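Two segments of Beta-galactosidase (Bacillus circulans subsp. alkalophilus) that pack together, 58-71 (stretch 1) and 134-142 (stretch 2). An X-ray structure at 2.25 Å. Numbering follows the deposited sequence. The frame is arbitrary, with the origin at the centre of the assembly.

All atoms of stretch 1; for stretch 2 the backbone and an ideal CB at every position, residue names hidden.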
ATOM      1  N   ASP A  58      20.622  12.789 -38.646  1.00 22.50           N
ATOM      2  CA  ASP A  58      21.261  14.093 -38.607  1.00 20.35           C
ATOM      3  C   ASP A  58      22.280  14.170 -37.479  1.00 17.35           C
ATOM      4  O   ASP A  58      21.927  14.087 -36.307  1.00 17.60           O
ATOM      5  CB  ASP A  58      20.230  15.213 -38.469  1.00 20.21           C
ATOM      6  CG  ASP A  58      20.884  16.584 -38.368  1.00 23.20           C
ATOM      7  OD1 ASP A  58      21.878  16.830 -39.086  1.00 23.77           O
ATOM      8  OD2 ASP A  58      20.423  17.408 -37.556  1.00 22.06           O
ATOM      9  N   PHE A  59      23.548  14.320 -37.844  1.00 14.87           N
ATOM     10  CA  PHE A  59      24.630  14.366 -36.872  1.00 17.20           C
ATOM     11  C   PHE A  59      25.304  15.738 -36.840  1.00 18.55           C
ATOM     12  O   PHE A  59      26.234  15.956 -36.057  1.00 18.57           O
ATOM     13  CB  PHE A  59      25.686  13.302 -37.189  1.00 15.72           C
ATOM     14  CG  PHE A  59      25.207  11.879 -37.037  1.00 17.38           C
ATOM     15  CD1 PHE A  59      25.180  11.267 -35.787  1.00 14.92           C
ATOM     16  CD2 PHE A  59      24.840  11.132 -38.147  1.00 19.55           C
ATOM     17  CE1 PHE A  59      24.771   9.946 -35.647  1.00 15.38           C
ATOM     18  CE2 PHE A  59      24.433   9.811 -38.018  1.00 18.48           C
ATOM     19  CZ  PHE A  59      24.401   9.216 -36.762  1.00 18.23           C
ATOM     20  N   THR A  60      24.848  16.661 -37.689  1.00 17.46           N
ATOM     21  CA  THR A  60      25.511  17.964 -37.797  1.00 20.24           C
ATOM     22  C   THR A  60      25.547  18.710 -36.463  1.00 19.98           C
ATOM     23  O   THR A  60      26.554  19.331 -36.130  1.00 24.55           O
ATOM     24  CB  THR A  60      24.913  18.846 -38.920  1.00 24.01           C
ATOM     25  OG1 THR A  60      23.559  19.197 -38.601  1.00 23.98           O
ATOM     26  CG2 THR A  60      24.956  18.100 -40.252  1.00 18.98           C
ATOM     27  N   TRP A  61      24.465  18.612 -35.693  1.00 20.31           N
ATOM     28  CA  TRP A  61      24.373  19.255 -34.384  1.00 20.15           C
ATOM     29  C   TRP A  61      25.442  18.686 -33.457  1.00 20.79           C
ATOM     30  O   TRP A  61      26.084  19.409 -32.690  1.00 21.10           O
ATOM     31  CB  TRP A  61      22.978  19.031 -33.765  1.00 20.64           C
ATOM     32  CG  TRP A  61      22.716  17.588 -33.425  1.00 18.06           C
ATOM     33  CD1 TRP A  61      22.283  16.612 -34.273  1.00 18.74           C
ATOM     34  CD2 TRP A  61      22.915  16.953 -32.154  1.00 18.29           C
ATOM     35  NE1 TRP A  61      22.193  15.411 -33.610  1.00 17.45           N
ATOM     36  CE2 TRP A  61      22.577  15.594 -32.308  1.00 16.39           C
ATOM     37  CE3 TRP A  61      23.344  17.405 -30.901  1.00 17.00           C
ATOM     38  CZ2 TRP A  61      22.644  14.681 -31.253  1.00 16.87           C
ATOM     39  CZ3 TRP A  61      23.406  16.498 -29.854  1.00 18.60           C
ATOM     40  CH2 TRP A  61      23.062  15.153 -30.038  1.00 16.14           C
ATOM     41  N   LEU A  62      25.622  17.378 -33.533  1.00 16.78           N
ATOM     42  CA  LEU A  62      26.577  16.686 -32.679  1.00 18.27           C
ATOM     43  C   LEU A  62      28.025  16.974 -33.100  1.00 18.49           C
ATOM     44  O   LEU A  62      28.895  17.142 -32.249  1.00 20.02           O
ATOM     45  CB  LEU A  62      26.301  15.180 -32.705  1.00 16.26           C
ATOM     46  CG  LEU A  62      27.221  14.327 -31.848  1.00 16.76           C
ATOM     47  CD1 LEU A  62      27.112  14.789 -30.422  1.00 14.77           C
ATOM     48  CD2 LEU A  62      26.859  12.859 -32.001  1.00 13.73           C
ATOM     49  N   ASP A  63      28.278  17.030 -34.408  1.00 18.29           N
ATOM     50  CA  ASP A  63      29.589  17.466 -34.910  1.00 23.38           C
ATOM     51  C   ASP A  63      30.039  18.743 -34.198  1.00 20.82           C
ATOM     52  O   ASP A  63      31.174  18.844 -33.749  1.00 23.96           O
ATOM     53  CB  ASP A  63      29.551  17.747 -36.420  1.00 20.28           C
ATOM     54  CG  ASP A  63      29.350  16.501 -37.253  1.00 20.00           C
ATOM     55  OD1 ASP A  63      29.351  15.388 -36.697  1.00 20.10           O
ATOM     56  OD2 ASP A  63      29.192  16.644 -38.483  1.00 24.35           O
ATOM     57  N   ASP A  64      29.136  19.715 -34.109  1.00 17.56           N
ATOM     58  CA  ASP A  64      29.461  21.018 -33.548  1.00 20.95           C
ATOM     59  C   ASP A  64      29.783  20.958 -32.078  1.00 27.49           C
ATOM     60  O   ASP A  64      30.727  21.606 -31.612  1.00 28.57           O
ATOM     61  CB  ASP A  64      28.324  21.997 -33.767  1.00 22.64           C
ATOM     62  CG  ASP A  64      28.473  22.758 -35.052  1.00 33.94           C
ATOM     63  OD1 ASP A  64      29.143  22.235 -35.983  1.00 34.92           O
ATOM     64  OD2 ASP A  64      27.935  23.885 -35.123  1.00 38.19           O
ATOM     65  N   ILE A  65      28.989  20.187 -31.344  1.00 24.66           N
ATOM     66  CA  ILE A  65      29.240  19.986 -29.933  1.00 24.65           C
ATOM     67  C   ILE A  65      30.622  19.375 -29.710  1.00 19.57           C
ATOM     68  O   ILE A  65      31.386  19.835 -28.862  1.00 20.93           O
ATOM     69  CB  ILE A  65      28.146  19.114 -29.313  1.00 20.80           C
ATOM     70  CG1 ILE A  65      26.883  19.954 -29.140  1.00 20.59           C
ATOM     71  CG2 ILE A  65      28.603  18.548 -27.979  1.00 17.21           C
ATOM     72  CD1 ILE A  65      25.616  19.126 -29.102  1.00 23.25           C
ATOM     73  N   ILE A  66      30.939  18.345 -30.476  1.00 20.39           N
ATOM     74  CA  ILE A  66      32.207  17.643 -30.321  1.00 23.36           C
ATOM     75  C   ILE A  66      33.391  18.543 -30.703  1.00 26.04           C
ATOM     76  O   ILE A  66      34.422  18.560 -30.025  1.00 20.37           O
ATOM     77  CB  ILE A  66      32.221  16.342 -31.146  1.00 23.93           C
ATOM     78  CG1 ILE A  66      31.291  15.316 -30.503  1.00 21.39           C
ATOM     79  CG2 ILE A  66      33.620  15.777 -31.226  1.00 24.27           C
ATOM     80  CD1 ILE A  66      31.034  14.115 -31.368  1.00 21.04           C
ATOM     81  N   GLU A  67      33.224  19.303 -31.781  1.00 26.77           N
ATOM     82  CA  GLU A  67      34.258  20.222 -32.230  1.00 26.84           C
ATOM     83  C   GLU A  67      34.521  21.276 -31.164  1.00 24.22           C
ATOM     84  O   GLU A  67      35.664  21.515 -30.791  1.00 27.53           O
ATOM     85  CB  GLU A  67      33.863  20.859 -33.567  1.00 30.90           C
ATOM     86  CG  GLU A  67      34.960  21.682 -34.235  1.00 47.71           C
ATOM     87  CD  GLU A  67      36.254  20.903 -34.429  1.00 61.06           C
ATOM     88  OE1 GLU A  67      36.207  19.647 -34.480  1.00 62.69           O
ATOM     89  OE2 GLU A  67      37.322  21.552 -34.525  1.00 60.23           O
ATOM     90  N   ARG A  68      33.457  21.881 -30.648  1.00 21.93           N
ATOM     91  CA  ARG A  68      33.607  22.929 -29.647  1.00 23.48           C
ATOM     92  C   ARG A  68      34.386  22.474 -28.417  1.00 24.94           C
ATOM     93  O   ARG A  68      35.262  23.188 -27.927  1.00 22.07           O
ATOM     94  CB  ARG A  68      32.253  23.494 -29.217  1.00 24.87           C
ATOM     95  CG  ARG A  68      32.398  24.678 -28.239  1.00 24.48           C
ATOM     96  CD  ARG A  68      33.143  25.834 -28.916  1.00 26.83           C
ATOM     97  NE  ARG A  68      33.474  26.939 -28.010  1.00 24.03           N
ATOM     98  CZ  ARG A  68      34.578  27.004 -27.268  1.00 24.01           C
ATOM     99  NH1 ARG A  68      35.478  26.022 -27.297  1.00 20.80           N
ATOM    100  NH2 ARG A  68      34.784  28.057 -26.491  1.00 21.97           N
ATOM    101  N   LEU A  69      34.044  21.292 -27.914  1.00 21.91           N
ATOM    102  CA  LEU A  69      34.730  20.701 -26.775  1.00 23.13           C
ATOM    103  C   LEU A  69      36.182  20.359 -27.104  1.00 23.95           C
ATOM    104  O   LEU A  69      37.083  20.524 -26.276  1.00 23.95           O
ATOM    105  CB  LEU A  69      34.000  19.432 -26.329  1.00 22.30           C
ATOM    106  CG  LEU A  69      32.631  19.631 -25.669  1.00 21.63           C
ATOM    107  CD1 LEU A  69      31.842  18.329 -25.721  1.00 22.05           C
ATOM    108  CD2 LEU A  69      32.797  20.101 -24.236  1.00 17.23           C
ATOM    109  N   THR A  70      36.402  19.856 -28.309  1.00 24.09           N
ATOM    110  CA  THR A  70      37.744  19.522 -28.756  1.00 24.63           C
ATOM    111  C   THR A  70      38.629  20.774 -28.726  1.00 25.04           C
ATOM    112  O   THR A  70      39.806  20.698 -28.394  1.00 27.12           O
ATOM    113  CB  THR A  70      37.714  18.900 -30.163  1.00 25.51           C
ATOM    114  OG1 THR A  70      37.025  17.648 -30.104  1.00 28.00           O
ATOM    115  CG2 THR A  70      39.129  18.656 -30.677  1.00 30.04           C
ATOM    116  N   LYS A  71      38.041  21.924 -29.051  1.00 23.13           N
ATOM    117  CA  LYS A  71      38.748  23.199 -28.983  1.00 26.48           C
ATOM    118  C   LYS A  71      39.284  23.479 -27.574  1.00 28.37           C
ATOM    119  O   LYS A  71      40.375  24.031 -27.416  1.00 26.37           O
ATOM    120  CB  LYS A  71      37.839  24.330 -29.465  1.00 27.78           C
ATOM    121  CG  LYS A  71      38.567  25.517 -30.053  1.00 40.50           C
ATOM    122  CD  LYS A  71      37.662  26.327 -30.990  1.00 44.49           C
ATOM    123  CE  LYS A  71      36.455  26.926 -30.259  1.00 45.93           C
ATOM    124  NZ  LYS A  71      35.491  27.626 -31.184  1.00 42.72           N
ATOM    125  N   UNK A 134      31.289   4.863 -36.977  1.00 22.31           N
ATOM    126  CA  UNK A 134      31.811   5.116 -38.308  1.00 26.29           C
ATOM    127  C   UNK A 134      32.104   6.604 -38.509  1.00 26.32           C
ATOM    128  O   UNK A 134      33.180   6.980 -38.982  1.00 22.71           O
ATOM    129  CB  UNK A 134      30.823   4.621 -39.366  1.00 26.29           C
ATOM    130  N   UNK A 135      31.149   7.453 -38.152  1.00 23.44           N
ATOM    131  CA  UNK A 135      31.313   8.887 -38.386  1.00 24.38           C
ATOM    132  C   UNK A 135      32.501   9.447 -37.608  1.00 24.84           C
ATOM    133  O   UNK A 135      33.229  10.306 -38.108  1.00 23.03           O
ATOM    134  CB  UNK A 135      30.036   9.636 -38.000  1.00 24.38           C
ATOM    135  N   UNK A 136      32.700   8.964 -36.387  1.00 19.27           N
ATOM    136  CA  UNK A 136      33.735   9.537 -35.529  1.00 23.12           C
ATOM    137  C   UNK A 136      34.925   8.611 -35.331  1.00 21.57           C
ATOM    138  O   UNK A 136      35.675   8.772 -34.374  1.00 26.34           O
ATOM    139  CB  UNK A 136      33.139   9.895 -34.166  1.00 23.12           C
ATOM    140  N   UNK A 137      35.094   7.648 -36.236  1.00 20.65           N
ATOM    141  CA  UNK A 137      36.110   6.601 -36.087  1.00 27.00           C
ATOM    142  C   UNK A 137      37.528   7.146 -35.989  1.00 28.43           C
ATOM    143  O   UNK A 137      38.416   6.487 -35.455  1.00 36.26           O
ATOM    144  CB  UNK A 137      36.026   5.628 -37.265  1.00 27.00           C
ATOM    145  N   UNK A 138      37.740   8.348 -36.501  1.00 26.95           N
ATOM    146  CA  UNK A 138      39.076   8.926 -36.497  1.00 32.29           C
ATOM    147  C   UNK A 138      39.188  10.111 -35.569  1.00 31.74           C
ATOM    148  O   UNK A 138      40.192  10.825 -35.588  1.00 29.44           O
ATOM    149  CB  UNK A 138      39.474   9.345 -37.914  1.00 32.29           C
ATOM    150  N   UNK A 139      38.156  10.336 -34.764  1.00 28.05           N
ATOM    151  CA  UNK A 139      38.190  11.468 -33.864  1.00 29.49           C
ATOM    152  C   UNK A 139      39.012  11.132 -32.630  1.00 30.34           C
ATOM    153  O   UNK A 139      38.746  10.138 -31.958  1.00 29.52           O
ATOM    154  CB  UNK A 139      36.772  11.887 -33.470  1.00 29.49           C
ATOM    155  N   UNK A 140      40.028  11.965 -32.356  1.00 24.49           N
ATOM    156  CA  UNK A 140      41.055  11.815 -31.319  1.00 30.16           C
ATOM    157  C   UNK A 140      40.565  12.003 -29.883  1.00 28.02           C
ATOM    158  O   UNK A 140      41.220  11.504 -28.969  1.00 27.76           O
ATOM    159  CB  UNK A 140      42.180  12.817 -31.585  1.00 30.16           C
ATOM    160  N   UNK A 141      39.452  12.706 -29.686  1.00 24.03           N
ATOM    161  CA  UNK A 141      39.020  13.089 -28.342  1.00 24.43           C
ATOM    162  C   UNK A 141      38.202  12.015 -27.625  1.00 26.31           C
ATOM    163  O   UNK A 141      38.107  12.013 -26.391  1.00 26.87           O
ATOM    164  CB  UNK A 141      38.197  14.376 -28.421  1.00 24.43           C
ATOM    165  N   UNK A 142      37.609  11.110 -28.394  1.00 21.59           N
ATOM    166  CA  UNK A 142      36.749  10.074 -27.826  1.00 21.76           C
ATOM    167  C   UNK A 142      37.556   9.033 -27.067  1.00 22.37           C
ATOM    168  O   UNK A 142      38.325   8.283 -27.655  1.00 21.39           O
ATOM    169  CB  UNK A 142      35.933   9.397 -28.929  1.00 21.76           C
TER

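Nothing of stretch 1 lies within 5.5 Å of the ideal CB at position 134, so many side chains would serve; Glu134 makes no contact across the interface.

At position 135 CA-to-CB points toward stretch 1. The ideal CB lies 5.4 Å from Phe59 CD2, and farther off waits the carboxylate of Asp63. A long side chain ending in a donor would suit, and lysine or arginine would add the matching charge. It is Arg135, extended, and two parallel bonds form the salt bridge: Arg135 NE donates to Asp63 OD1 (3.0 Å) and Arg135 NH2 to Asp63 OD2 (2.7 Å). The carboxylate meets the guanidinium edge, where the N-H groups point, while Phe59 CB lies over one face, 3.4 Å from Arg135 NE.

Position 136 has left helical phi/psi (-109/20) and opens a type I turn. Its CB points toward stretch 1, 5.5 Å from Ile66 CD1, with Leu62 and Asp63 beyond. Apolar surface with a carboxylate at its far end favours a large apolar side chain that stops short of the carboxylate or, better, an aromatic one tipped with a donor. Tyr136 answers both demands: its OH donates to Asp63 OD1 (2.7 Å), an oxygen that also serves Arg135, while Ile66 CD1 sits over the ring face, 3.8 Å from the Tyr136 ring centroid, in a CH-pi contact.

Positions 137 and 138 form the middle of the turn, with stretch 1 out of reach; polar residues fit easily. Lys137 and Asp138 pair with each other, Lys137 NZ to Asp138 OD1 at 2.9 Å.

Position 139 closes the turn, and CB points toward stretch 1, 5.5 Å from Ile66 CG2. A methyl group, the Thr70 hydroxyl and, farther off, Glu67 invite a flat ring or a medium polar side chain. His139 places its ring face against Ile66 CG2, 3.7 Å from the ring centroid, with Thr70 OG1 at the edge, 3.0 Å from His139 CE1. His139 ND1 accepts a hydrogen bond from the backbone N of position 141 (3.2 Å), bracing the loop.

Position 140 points sideways; with phi of -71°, proline is among the choices, and Pro140 is found.

At position 141 CB points toward stretch 1, only 3.9 Å from Thr70 OG1, so a slim side chain that can lie beside the helix suits, such as glutamine, glutamate or methionine. Gln141 does so with CG 3.2 Å from Thr70 OG1, and its NE2 is hydrogen-bonded elsewhere in the structure.

Position 142 points sideways with extended backbone angles, suiting a beta-branched residue; Ile142 makes no close contact.

Stretch 2 134-142: ERYKDHPQI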
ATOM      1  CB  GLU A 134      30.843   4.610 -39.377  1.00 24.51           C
ATOM      2  CG  GLU A 134      31.179   5.086 -40.797  1.00 31.85           C
ATOM      3  CD  GLU A 134      30.180   4.584 -41.836  1.00 40.87           C
ATOM      4  OE1 GLU A 134      30.628   4.037 -42.870  1.00 43.03           O
ATOM      5  OE2 GLU A 134      28.950   4.737 -41.623  1.00 41.87           O
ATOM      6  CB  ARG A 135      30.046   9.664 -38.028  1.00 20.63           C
ATOM      7  CG  ARG A 135      30.101  11.142 -38.398  1.00 24.09           C
ATOM      8  CD  ARG A 135      28.797  11.842 -38.066  1.00 21.66           C
ATOM      9  NE  ARG A 135      28.740  13.203 -38.591  1.00 22.16           N
ATOM     10  CZ  ARG A 135      28.300  13.505 -39.806  1.00 21.88           C
ATOM     11  NH1 ARG A 135      27.896  12.540 -40.621  1.00 26.11           N
ATOM     12  NH2 ARG A 135      28.265  14.766 -40.212  1.00 27.70           N
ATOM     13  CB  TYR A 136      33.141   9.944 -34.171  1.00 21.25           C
ATOM     14  CG  TYR A 136      31.986  10.914 -34.301  1.00 19.54           C
ATOM     15  CD1 TYR A 136      32.165  12.149 -34.904  1.00 21.94           C
ATOM     16  CD2 TYR A 136      30.717  10.595 -33.835  1.00 20.81           C
ATOM     17  CE1 TYR A 136      31.120  13.046 -35.042  1.00 20.71           C
ATOM     18  CE2 TYR A 136      29.654  11.495 -33.972  1.00 16.34           C
ATOM     19  CZ  TYR A 136      29.867  12.712 -34.572  1.00 19.52           C
ATOM     20  OH  TYR A 136      28.837  13.615 -34.716  1.00 16.59           O
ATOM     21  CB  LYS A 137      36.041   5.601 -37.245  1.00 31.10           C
ATOM     22  CG  LYS A 137      36.380   6.198 -38.605  1.00 28.83           C
ATOM     23  CD  LYS A 137      36.274   5.153 -39.697  1.00 41.36           C
ATOM     24  CE  LYS A 137      36.501   5.755 -41.077  1.00 43.16           C
ATOM     25  NZ  LYS A 137      37.951   5.995 -41.365  1.00 48.59           N
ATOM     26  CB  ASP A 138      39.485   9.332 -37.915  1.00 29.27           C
ATOM     27  CG  ASP A 138      39.650   8.133 -38.827  1.00 33.27           C
ATOM     28  OD1 ASP A 138      39.221   8.213 -39.998  1.00 37.17           O
ATOM     29  OD2 ASP A 138      40.188   7.103 -38.358  1.00 30.17           O
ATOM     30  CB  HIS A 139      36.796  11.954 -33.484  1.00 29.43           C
ATOM     31  CG  HIS A 139      36.771  13.387 -33.054  1.00 33.68           C
ATOM     32  ND1 HIS A 139      37.379  13.825 -31.896  1.00 31.92           N
ATOM     33  CD2 HIS A 139      36.245  14.487 -33.644  1.00 29.02           C
ATOM     34  CE1 HIS A 139      37.215  15.132 -31.784  1.00 24.70           C
ATOM     35  NE2 HIS A 139      36.530  15.557 -32.831  1.00 29.61           N
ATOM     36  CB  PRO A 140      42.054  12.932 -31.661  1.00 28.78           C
ATOM     37  CG  PRO A 140      41.229  13.965 -32.370  1.00 32.42           C
ATOM     38  CD  PRO A 140      40.244  13.171 -33.178  1.00 26.88           C
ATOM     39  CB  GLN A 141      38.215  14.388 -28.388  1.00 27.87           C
ATOM     40  CG  GLN A 141      39.031  15.613 -28.687  1.00 27.78           C
ATOM     41  CD  GLN A 141      40.164  15.792 -27.704  1.00 30.34           C
ATOM     42  OE1 GLN A 141      41.317  15.503 -28.018  1.00 28.31           O
ATOM     43  NE2 GLN A 141      39.842  16.266 -26.499  1.00 24.60           N
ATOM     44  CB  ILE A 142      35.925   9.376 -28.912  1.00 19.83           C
ATOM     45  CG1 ILE A 142      35.117  10.406 -29.703  1.00 20.90           C
ATOM     46  CG2 ILE A 142      35.025   8.327 -28.294  1.00 19.46           C
ATOM     47  CD1 ILE A 142      34.321   9.812 -30.845  1.00 18.66           C
TER
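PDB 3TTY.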